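Local coordinates for protein probable oxidoreductase (Pseudomonas aeruginosa, PDB 4B7X) that probably catalyses an NADP(H)-dependent oxidation or reduction as a medium-chain dehydrogenase/reductase of unassigned substrate, at residues Asn8-Leu13 against Gly101-Phe106; Ala14-Gly19 against Val68-Val73; Ser49-Met54 against Arg75-Gly80. All coordinates share one frame; numbering follows the deposited sequence.

Contact 1 of 3, residues Asn8-Leu13 against Gly101-Phe106; sequences NRQYQL and GVQDYF
Strand 7-13 of the N-terminal antiparallel pair with 26-32 meets the loop entering strand 105-108 of the GroES-like domain here, and Gln10 faces Gln103 in a single backbone bridge between chains running in nearly opposite directions. Tyr11 N donates to Val102 O at 2.8 Å. Two residues back, Arg9 takes Asp104 side-on: NE reaches OD2 at 3.0 Å and NH2 reaches OD1 at 3.1 Å, each on a syn lone pair, with guanidinium and carboxylate planes 14° apart. A bend at chi3 (-61°) turns the Arg9 guanidinium into this position. Asp104 OD2 also accepts from Arg9 N at 2.9 Å, on its anti side, so one oxygen ties down both backbone and side chain of the arginine. Glu314 takes the remaining nitrogen, Arg9 NH1, in a second salt bridge. Asn8 is buried and uses both ends of its amide. Its OD1 accepts from Tyr105 N at 2.7 Å, the donor lying above the carbonyl plane. Its ND2 gives a hydrogen to Gln103 OE1 at 3.2 Å, while Gln103 NE2 turns to Leu100 O.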
loop_
_atom_site.group_PDB
_atom_site.type_symbol
_atom_site.label_atom_id
_atom_site.label_comp_id
_atom_site.label_asym_id
_atom_site.label_seq_id
_atom_site.Cartn_x
_atom_site.Cartn_y
_atom_site.Cartn_z
ATOM N N ASN H 8 15.081 -17.352 39.668
ATOM C CA ASN H 8 14.782 -16.996 38.302
ATOM C C ASN H 8 14.974 -15.491 38.127
ATOM O O ASN H 8 14.185 -14.676 38.612
ATOM C CB ASN H 8 13.369 -17.467 37.919
ATOM C CG ASN H 8 12.974 -17.083 36.496
ATOM O OD1 ASN H 8 13.800 -17.060 35.574
ATOM N ND2 ASN H 8 11.694 -16.779 36.317
ATOM N N ARG H 9 16.063 -15.129 37.460
ATOM C CA ARG H 9 16.330 -13.730 37.148
ATOM C C ARG H 9 15.430 -13.277 35.998
ATOM O O ARG H 9 15.200 -14.023 35.047
ATOM C CB ARG H 9 17.795 -13.525 36.773
ATOM C CG ARG H 9 18.794 -13.927 37.850
ATOM C CD ARG H 9 20.214 -13.838 37.310
ATOM N NE ARG H 9 20.419 -14.737 36.171
ATOM C CZ ARG H 9 21.418 -14.635 35.297
ATOM N NH1 ARG H 9 22.324 -13.674 35.421
ATOM N NH2 ARG H 9 21.513 -15.503 34.296
ATOM N N GLN H 10 14.925 -12.050 36.096
ATOM C CA GLN H 10 14.022 -11.512 35.085
ATOM C C GLN H 10 14.134 -10.006 34.938
ATOM O O GLN H 10 14.212 -9.272 35.926
ATOM C CB GLN H 10 12.569 -11.916 35.379
ATOM C CG GLN H 10 12.075 -11.582 36.781
ATOM C CD GLN H 10 10.711 -12.171 37.075
ATOM O OE1 GLN H 10 10.451 -13.334 36.788
ATOM N NE2 GLN H 10 9.828 -11.361 37.646
ATOM N N TYR H 11 14.149 -9.546 33.690
ATOM C CA TYR H 11 14.018 -8.121 33.430
ATOM C C TYR H 11 12.543 -7.776 33.325
ATOM O O TYR H 11 11.800 -8.394 32.559
ATOM C CB TYR H 11 14.780 -7.702 32.172
ATOM C CG TYR H 11 16.223 -7.295 32.419
ATOM C CD1 TYR H 11 16.524 -6.130 33.118
ATOM C CD2 TYR H 11 17.285 -8.063 31.933
ATOM C CE1 TYR H 11 17.838 -5.748 33.343
ATOM C CE2 TYR H 11 18.604 -7.692 32.157
ATOM C CZ TYR H 11 18.871 -6.534 32.865
ATOM O OH TYR H 11 20.169 -6.139 33.092
ATOM N N GLN H 12 12.129 -6.808 34.133
ATOM C CA GLN H 12 10.756 -6.327 34.163
ATOM C C GLN H 12 10.668 -4.969 33.489
ATOM O O GLN H 12 11.628 -4.196 33.518
ATOM C CB GLN H 12 10.279 -6.177 35.611
ATOM C CG GLN H 12 9.853 -7.468 36.297
ATOM C CD GLN H 12 9.200 -7.231 37.656
ATOM O OE1 GLN H 12 9.104 -6.096 38.133
ATOM N NE2 GLN H 12 8.741 -8.309 38.283
ATOM N N LEU H 13 9.511 -4.672 32.903
ATOM C CA LEU H 13 9.243 -3.324 32.407
ATOM C C LEU H 13 8.961 -2.428 33.607
ATOM O O LEU H 13 8.024 -2.684 34.363
ATOM C CB LEU H 13 8.043 -3.307 31.451
ATOM C CG LEU H 13 8.126 -2.443 30.180
ATOM C CD1 LEU H 13 6.749 -2.209 29.569
ATOM C CD2 LEU H 13 8.830 -1.114 30.405
ATOM N N GLY H 101 10.274 -14.927 27.359
ATOM C CA GLY H 101 10.457 -13.733 28.192
ATOM C C GLY H 101 11.912 -13.511 28.584
ATOM O O GLY H 101 12.731 -14.415 28.472
ATOM N N VAL H 102 12.235 -12.304 29.036
ATOM C CA VAL H 102 13.606 -11.967 29.396
ATOM C C VAL H 102 13.901 -12.410 30.841
ATOM O O VAL H 102 13.911 -11.606 31.752
ATOM C CB VAL H 102 13.886 -10.466 29.162
ATOM C CG1 VAL H 102 15.362 -10.137 29.378
ATOM C CG2 VAL H 102 13.490 -10.085 27.740
ATOM N N GLN H 103 14.147 -13.708 31.012
ATOM C CA GLN H 103 14.259 -14.365 32.331
ATOM C C GLN H 103 14.959 -15.726 32.168
ATOM O O GLN H 103 15.055 -16.244 31.056
ATOM C CB GLN H 103 12.866 -14.563 32.948
ATOM C CG GLN H 103 11.915 -15.365 32.062
ATOM C CD GLN H 103 10.514 -15.488 32.631
ATOM O OE1 GLN H 103 10.291 -15.303 33.826
ATOM N NE2 GLN H 103 9.553 -15.825 31.763
ATOM N N ASP H 104 15.443 -16.314 33.262
ATOM C CA ASP H 104 16.094 -17.632 33.183
ATOM C C ASP H 104 15.136 -18.757 32.858
ATOM O O ASP H 104 15.525 -19.736 32.214
ATOM C CB ASP H 104 16.776 -17.996 34.500
ATOM C CG ASP H 104 18.005 -17.190 34.755
ATOM O OD1 ASP H 104 18.952 -17.287 33.943
ATOM O OD2 ASP H 104 18.024 -16.483 35.783
ATOM N N TYR H 105 13.899 -18.625 33.336
ATOM C CA TYR H 105 12.937 -19.716 33.288
ATOM C C TYR H 105 11.557 -19.236 32.910
ATOM O O TYR H 105 11.058 -18.260 33.485
ATOM C CB TYR H 105 12.836 -20.388 34.653
ATOM C CG TYR H 105 14.067 -21.133 35.063
ATOM C CD1 TYR H 105 14.294 -22.428 34.617
ATOM C CD2 TYR H 105 15.000 -20.551 35.913
ATOM C CE1 TYR H 105 15.426 -23.126 34.999
ATOM C CE2 TYR H 105 16.138 -21.236 36.301
ATOM C CZ TYR H 105 16.345 -22.517 35.834
ATOM O OH TYR H 105 17.474 -23.200 36.198
ATOM N N PHE H 106 10.942 -19.945 31.963
ATOM C CA PHE H 106 9.536 -19.714 31.604
ATOM C C PHE H 106 8.607 -20.693 32.300
ATOM O O PHE H 106 8.851 -21.897 32.288
ATOM C CB PHE H 106 9.319 -19.829 30.094
ATOM C CG PHE H 106 7.865 -19.776 29.678
ATOM C CD1 PHE H 106 7.182 -18.559 29.630
ATOM C CD2 PHE H 106 7.178 -20.941 29.331
ATOM C CE1 PHE H 106 5.846 -18.504 29.243
ATOM C CE2 PHE H 106 5.842 -20.895 28.942
ATOM C CZ PHE H 106 5.179 -19.672 28.890
#

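Contact 2 of 3, residues Ala14-Gly19 against Val68-Val73; sequences AQRPSG and VGIGEV
Arg16 reaches across from the loop after strand 7-13 and lays its guanidinium against Ile70, whose CD1 methyl sits over one face of the flat group. Between these two side chains the nearest atoms are Arg16 NE and Ile70 CD1, 3.6 Å apart, and the same methyl also touches the aliphatic part of the arginine, with Arg16 CD at 3.8 Å. Beyond the methyl, the guanidinium arrives at the backbone of Val68. NH1 of Arg16 lies 2.5 Å from Val68 O, but the bond is weak, bent to 119° at the hydrogen, and a separation so short is doubtful in detail. The other branch of Ile70 faces the opposing main chain, with CG2 of Ile70 3.4 Å from Ala14 O.

Further out, torsions and turns set these groups in place. The Arg16 chain is bent at chi2 (-78°) and runs extended from there, which carries the guanidinium over to Ile70 and Val68. Ile70 occupies the second position of a type II beta turn from Gly69 to Glu72, closed by Glu72 N donating to Gly69 O at 3.0 Å. Gly71, at the third position, has the positive phi that this turn type requires. Backbone hydrogen bonds of Gly71 and Glu72 with Leu13 fix the turn beside the end of strand 7-13, and Val68 is tied through its backbone to Trp57 of helix 53-57.

Arg16 and Ile70 are both exposed and both touch a crystal neighbour, so the lattice may have a say in their conformations. With one weak polar bond and a methyl on a guanidinium face, the side chains probably join the two loops only lightly, and the backbone bonds through Leu13 look the firmer connection.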
loop_
_atom_site.group_PDB
_atom_site.type_symbol
_atom_site.label_atom_id
_atom_site.label_comp_id
_atom_site.label_asym_id
_atom_site.label_seq_id
_atom_site.Cartn_x
_atom_site.Cartn_y
_atom_site.Cartn_z
ATOM N N ALA H 14 9.784 -1.395 33.780
ATOM C CA ALA H 14 9.626 -0.431 34.873
ATOM C C ALA H 14 8.847 0.810 34.426
ATOM O O ALA H 14 7.953 1.286 35.136
ATOM C CB ALA H 14 10.982 -0.036 35.442
ATOM N N GLN H 15 9.197 1.328 33.249
ATOM C CA GLN H 15 8.545 2.510 32.690
ATOM C C GLN H 15 8.507 2.464 31.168
ATOM O O GLN H 15 9.453 1.989 30.526
ATOM C CB GLN H 15 9.249 3.793 33.152
ATOM C CG GLN H 15 10.699 3.919 32.700
ATOM C CD GLN H 15 11.472 4.962 33.483
ATOM O OE1 GLN H 15 11.848 6.001 32.944
ATOM N NE2 GLN H 15 11.713 4.689 34.762
ATOM N N ARG H 16 7.407 2.956 30.603
ATOM C CA ARG H 16 7.300 3.179 29.168
ATOM C C ARG H 16 8.309 4.260 28.774
ATOM O O ARG H 16 8.256 5.371 29.308
ATOM C CB ARG H 16 5.892 3.638 28.805
ATOM C CG ARG H 16 4.763 2.889 29.492
ATOM C CD ARG H 16 4.520 1.539 28.857
ATOM N NE ARG H 16 3.325 0.890 29.388
ATOM C CZ ARG H 16 2.944 -0.340 29.059
ATOM N NH1 ARG H 16 3.664 -1.052 28.197
ATOM N NH2 ARG H 16 1.844 -0.862 29.582
ATOM N N PRO H 17 9.234 3.940 27.844
ATOM C CA PRO H 17 10.315 4.862 27.488
ATOM C C PRO H 17 9.875 5.915 26.472
ATOM O O PRO H 17 8.833 5.755 25.830
ATOM C CB PRO H 17 11.367 3.937 26.875
ATOM C CG PRO H 17 10.580 2.819 26.279
ATOM C CD PRO H 17 9.279 2.706 27.032
ATOM N N SER H 18 10.674 6.972 26.333
ATOM C CA SER H 18 10.377 8.069 25.411
ATOM C C SER H 18 10.919 7.792 24.006
ATOM O O SER H 18 10.165 7.400 23.106
ATOM C CB SER H 18 10.919 9.399 25.954
ATOM O OG SER H 18 10.640 10.468 25.065
ATOM N N GLY H 19 12.221 8.000 23.820
ATOM C CA GLY H 19 12.858 7.778 22.524
ATOM C C GLY H 19 13.582 6.450 22.505
ATOM O O GLY H 19 12.953 5.392 22.540
ATOM N N VAL H 68 3.642 -4.808 26.768
ATOM C CA VAL H 68 4.066 -5.426 28.030
ATOM C C VAL H 68 3.518 -4.606 29.201
ATOM O O VAL H 68 3.623 -3.376 29.204
ATOM C CB VAL H 68 5.614 -5.555 28.123
ATOM C CG1 VAL H 68 6.045 -6.121 29.468
ATOM C CG2 VAL H 68 6.151 -6.430 26.997
ATOM N N GLY H 69 2.904 -5.287 30.170
ATOM C CA GLY H 69 2.394 -4.625 31.367
ATOM C C GLY H 69 3.548 -4.137 32.223
ATOM O O GLY H 69 4.579 -4.795 32.304
ATOM N N ILE H 70 3.390 -2.972 32.844
ATOM C CA ILE H 70 4.385 -2.476 33.797
ATOM C C ILE H 70 4.491 -3.440 34.983
ATOM O O ILE H 70 3.478 -3.836 35.574
ATOM C CB ILE H 70 4.046 -1.056 34.304
ATOM C CG1 ILE H 70 3.872 -0.075 33.129
ATOM C CG2 ILE H 70 5.092 -0.572 35.309
ATOM C CD1 ILE H 70 5.156 0.318 32.425
ATOM N N GLY H 71 5.723 -3.829 35.309
ATOM C CA GLY H 71 5.963 -4.816 36.351
ATOM C C GLY H 71 5.894 -6.244 35.842
ATOM O O GLY H 71 6.130 -7.182 36.588
ATOM N N GLU H 72 5.572 -6.431 34.569
ATOM C CA GLU H 72 5.614 -7.777 34.010
ATOM C C GLU H 72 7.008 -8.070 33.458
ATOM O O GLU H 72 7.786 -7.160 33.228
ATOM C CB GLU H 72 4.523 -7.975 32.951
ATOM C CG GLU H 72 3.100 -7.907 33.501
ATOM C CD GLU H 72 2.765 -9.054 34.445
ATOM O OE1 GLU H 72 3.146 -10.208 34.149
ATOM O OE2 GLU H 72 2.108 -8.806 35.482
ATOM N N VAL H 73 7.326 -9.343 33.265
ATOM C CA VAL H 73 8.580 -9.741 32.655
ATOM C C VAL H 73 8.588 -9.238 31.216
ATOM O O VAL H 73 7.557 -9.258 30.562
ATOM C CB VAL H 73 8.725 -11.276 32.677
ATOM C CG1 VAL H 73 10.051 -11.716 32.058
ATOM C CG2 VAL H 73 8.591 -11.795 34.099
#

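Contact 3 of 3, residues Ser49-Met54 against Arg75-Gly80; sequences SLDPAM and RALGVG. With NAP (NADP nicotinamide-adenine-dinucleotide phosphate), chain T.
Where strand 41-49 leaves its antiparallel partner 77-85 in the GroES-like domain, Ser49 and Leu77 form a backbone link: Ser49 N donates to Leu77 O at 2.8 Å. Past this bond the two chains separate, and a water bridges them. It donates to Ser49 O and to Asp51 OD2, and accepts from Leu77 N at 2.9 Å, so three polar atoms are served by a single molecule. Asp51 OD2 has a second donor in Ser49 OG at 2.6 Å, on the syn side but well out of the carboxylate plane. The serine hydroxyl gets there because OG stands anti to the backbone N (chi1 179°), turned along its own chain toward the aspartate. Lys331 holds the same cluster from strand 331-335, making a salt bridge to Asp51 OD1 and a hydrogen bond to Ser49 OG.

Farther along, Met54 sends an extended chain back to segment 75-80. Its CE methyl packs on Ala76 CB at 3.7 Å and lies 3.6 Å from Arg75 O, while Phe316 and Leu320 of helix 316-320 also touch this side chain. Between Asp51 and Met54, Pro52 turns its ring to the cofactor, with its CG 3.4 Å from NAP O5D on the nicotinamide side of the diphosphate. The loop thus has one side on the domain's sheet and the other on NADP, the arrangement of a medium-chain dehydrogenase/reductase, whose catalytic domain borders the cofactor bound by the Rossmann domain.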
loop_
_atom_site.group_PDB
_atom_site.type_symbol
_atom_site.label_atom_id
_atom_site.label_comp_id
_atom_site.label_asym_id
_atom_site.label_seq_id
_atom_site.Cartn_x
_atom_site.Cartn_y
_atom_site.Cartn_z
ATOM N N SER H 49 15.810 -14.335 21.645
ATOM C CA SER H 49 15.793 -13.526 20.447
ATOM C C SER H 49 15.728 -12.054 20.837
ATOM O O SER H 49 14.844 -11.648 21.581
ATOM C CB SER H 49 14.584 -13.911 19.609
ATOM O OG SER H 49 14.509 -13.132 18.443
ATOM N N LEU H 50 16.673 -11.249 20.356
ATOM C CA LEU H 50 16.545 -9.806 20.468
ATOM C C LEU H 50 16.020 -9.242 19.138
ATOM O O LEU H 50 16.650 -9.413 18.081
ATOM C CB LEU H 50 17.877 -9.176 20.874
ATOM C CG LEU H 50 18.232 -9.054 22.370
ATOM C CD1 LEU H 50 17.815 -10.245 23.223
ATOM C CD2 LEU H 50 19.721 -8.812 22.513
ATOM N N ASP H 51 14.856 -8.589 19.201
ATOM C CA ASP H 51 14.107 -8.191 18.001
ATOM C C ASP H 51 13.702 -6.722 18.046
ATOM O O ASP H 51 13.353 -6.203 19.105
ATOM C CB ASP H 51 12.850 -9.050 17.837
ATOM C CG ASP H 51 13.158 -10.535 17.693
ATOM O OD1 ASP H 51 13.847 -10.940 16.737
ATOM O OD2 ASP H 51 12.667 -11.321 18.523
ATOM N N PRO H 52 13.743 -6.045 16.887
ATOM C CA PRO H 52 13.314 -4.646 16.808
ATOM C C PRO H 52 11.880 -4.471 17.314
ATOM O O PRO H 52 11.548 -3.437 17.877
ATOM C CB PRO H 52 13.394 -4.340 15.306
ATOM C CG PRO H 52 14.415 -5.301 14.776
ATOM C CD PRO H 52 14.223 -6.554 15.587
ATOM N N ALA H 53 11.048 -5.491 17.136
ATOM C CA ALA H 53 9.664 -5.455 17.602
ATOM C C ALA H 53 9.544 -5.192 19.109
ATOM O O ALA H 53 8.466 -4.819 19.584
ATOM C CB ALA H 53 8.939 -6.746 17.223
ATOM N N MET H 54 10.644 -5.376 19.843
ATOM C CA MET H 54 10.669 -5.186 21.296
ATOM C C MET H 54 10.331 -3.758 21.685
ATOM O O MET H 54 9.586 -3.529 22.641
ATOM C CB MET H 54 12.027 -5.578 21.883
ATOM C CG MET H 54 12.133 -7.049 22.241
ATOM S SD MET H 54 13.820 -7.566 22.604
ATOM C CE MET H 54 13.544 -9.179 23.333
ATOM N N ARG H 75 8.771 -9.044 27.329
ATOM C CA ARG H 75 8.437 -10.010 26.293
ATOM C C ARG H 75 9.671 -10.398 25.472
ATOM O O ARG H 75 10.471 -9.537 25.087
ATOM C CB ARG H 75 7.356 -9.425 25.372
ATOM C CG ARG H 75 6.886 -10.377 24.285
ATOM C CD ARG H 75 5.581 -9.950 23.631
ATOM N NE ARG H 75 5.226 -10.921 22.600
ATOM C CZ ARG H 75 4.504 -12.021 22.812
ATOM N NH1 ARG H 75 4.024 -12.288 24.024
ATOM N NH2 ARG H 75 4.249 -12.850 21.807
ATOM N N ALA H 76 9.818 -11.693 25.210
ATOM C CA ALA H 76 10.922 -12.187 24.397
ATOM C C ALA H 76 10.667 -13.577 23.854
ATOM O O ALA H 76 10.240 -14.482 24.575
ATOM C CB ALA H 76 12.228 -12.164 25.180
ATOM N N LEU H 77 10.932 -13.742 22.566
ATOM C CA LEU H 77 10.926 -15.068 21.970
ATOM C C LEU H 77 12.243 -15.744 22.354
ATOM O O LEU H 77 13.252 -15.071 22.544
ATOM C CB LEU H 77 10.802 -14.974 20.452
ATOM C CG LEU H 77 9.468 -14.461 19.909
ATOM C CD1 LEU H 77 9.644 -14.042 18.456
ATOM C CD2 LEU H 77 8.382 -15.518 20.057
ATOM N N GLY H 78 12.240 -17.063 22.479
ATOM C CA GLY H 78 13.442 -17.752 22.904
ATOM C C GLY H 78 13.387 -19.222 22.594
ATOM O O GLY H 78 12.364 -19.728 22.138
ATOM N N VAL H 79 14.508 -19.898 22.829
ATOM C CA VAL H 79 14.600 -21.343 22.725
ATOM C C VAL H 79 15.043 -21.843 24.097
ATOM O O VAL H 79 15.881 -21.212 24.754
ATOM C CB VAL H 79 15.593 -21.752 21.621
ATOM C CG1 VAL H 79 16.161 -23.136 21.874
ATOM C CG2 VAL H 79 14.911 -21.706 20.262
ATOM N N GLY H 80 14.460 -22.952 24.541
ATOM C CA GLY H 80 14.735 -23.482 25.876
ATOM C C GLY H 80 14.447 -24.967 25.994
ATOM O O GLY H 80 13.911 -25.573 25.062
HETATM P PA NAP T . 18.030 -6.698 11.857
HETATM O O1A NAP T . 18.852 -8.076 11.836
HETATM O O2A NAP T . 17.757 -6.230 10.475
HETATM O O5B NAP T . 18.795 -5.630 12.754
HETATM C C5B NAP T . 18.359 -4.265 12.668
HETATM C C4B NAP T . 19.044 -3.537 11.496
HETATM O O4B NAP T . 18.265 -2.367 11.181
HETATM C C3B NAP T . 20.401 -2.967 11.940
HETATM O O3B NAP T . 21.443 -3.950 11.737
HETATM C C2B NAP T . 20.590 -1.791 10.995
HETATM O O2B NAP T . 21.214 -2.278 9.828
HETATM C C1B NAP T . 19.177 -1.408 10.562
HETATM N N9A NAP T . 18.830 -0.068 11.032
HETATM C C8A NAP T . 18.607 0.296 12.302
HETATM N N7A NAP T . 18.294 1.594 12.339
HETATM C C5A NAP T . 18.311 2.046 11.088
HETATM C C6A NAP T . 18.078 3.283 10.517
HETATM N N6A NAP T . 17.753 4.315 11.282
HETATM N N1A NAP T . 18.183 3.426 9.186
HETATM C C2A NAP T . 18.503 2.395 8.416
HETATM N N3A NAP T . 18.733 1.191 8.921
HETATM C C4A NAP T . 18.646 0.994 10.254
HETATM O O3 NAP T . 16.635 -6.983 12.609
HETATM P PN NAP T . 15.567 -7.993 11.954
HETATM O O1N NAP T . 15.214 -8.950 13.015
HETATM O O2N NAP T . 16.030 -8.530 10.646
HETATM O O5D NAP T . 14.385 -6.942 11.756
HETATM C C5D NAP T . 14.243 -6.231 10.534
HETATM C C4D NAP T . 12.846 -5.585 10.400
HETATM O O4D NAP T . 11.788 -6.587 10.297
HETATM C C3D NAP T . 12.496 -4.705 11.598
HETATM O O3D NAP T . 11.820 -3.586 11.068
HETATM C C2D NAP T . 11.512 -5.553 12.412
HETATM O O2D NAP T . 10.609 -4.718 13.163
HETATM C C1D NAP T . 10.759 -6.243 11.295
HETATM N N1N NAP T . 10.066 -7.493 11.648
HETATM C C2N NAP T . 8.736 -7.595 11.240
HETATM C C3N NAP T . 7.997 -8.735 11.516
HETATM C C7N NAP T . 6.538 -8.785 11.034
HETATM O O7N NAP T . 5.876 -9.809 11.144
HETATM N N7N NAP T . 6.093 -7.675 10.433
HETATM C C4N NAP T . 8.611 -9.796 12.192
HETATM C C5N NAP T . 9.952 -9.704 12.597
HETATM C C6N NAP T . 10.689 -8.556 12.326
HETATM P P2B NAP T . 22.352 -1.408 9.093
HETATM O O1X NAP T . 21.789 0.096 9.013
HETATM O O2X NAP T . 23.603 -1.395 10.117
HETATM O O3X NAP T . 22.695 -2.018 7.800
HETATM O O HOH W 1 12.184 -11.445 21.208
#

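Overall arrangement
Along the chain the segments come as 8-13, 14-19, 49-54, 68-73, 75-80 and 101-106, so contacts 2 and 3 both nest within the loop closed by contact 1 and cross each other. All belong to the N-terminal GroES-like domain. Centre to centre, contact 1 lies about 14 Å from contact 2 and 12 Å from contact 3, with contacts 2 and 3 about 16 Å apart. Contacts 1 and 2 adjoin where strand 7-13 runs into segment 14-19 and past the turn at Gly69 to Glu72; Gly101 N and Ala76 O probably join contacts 1 and 3, which reach the same mixed sheet. The set therefore runs from the exposed loops of contact 2 to the buried, cofactor-facing loop of contact 3.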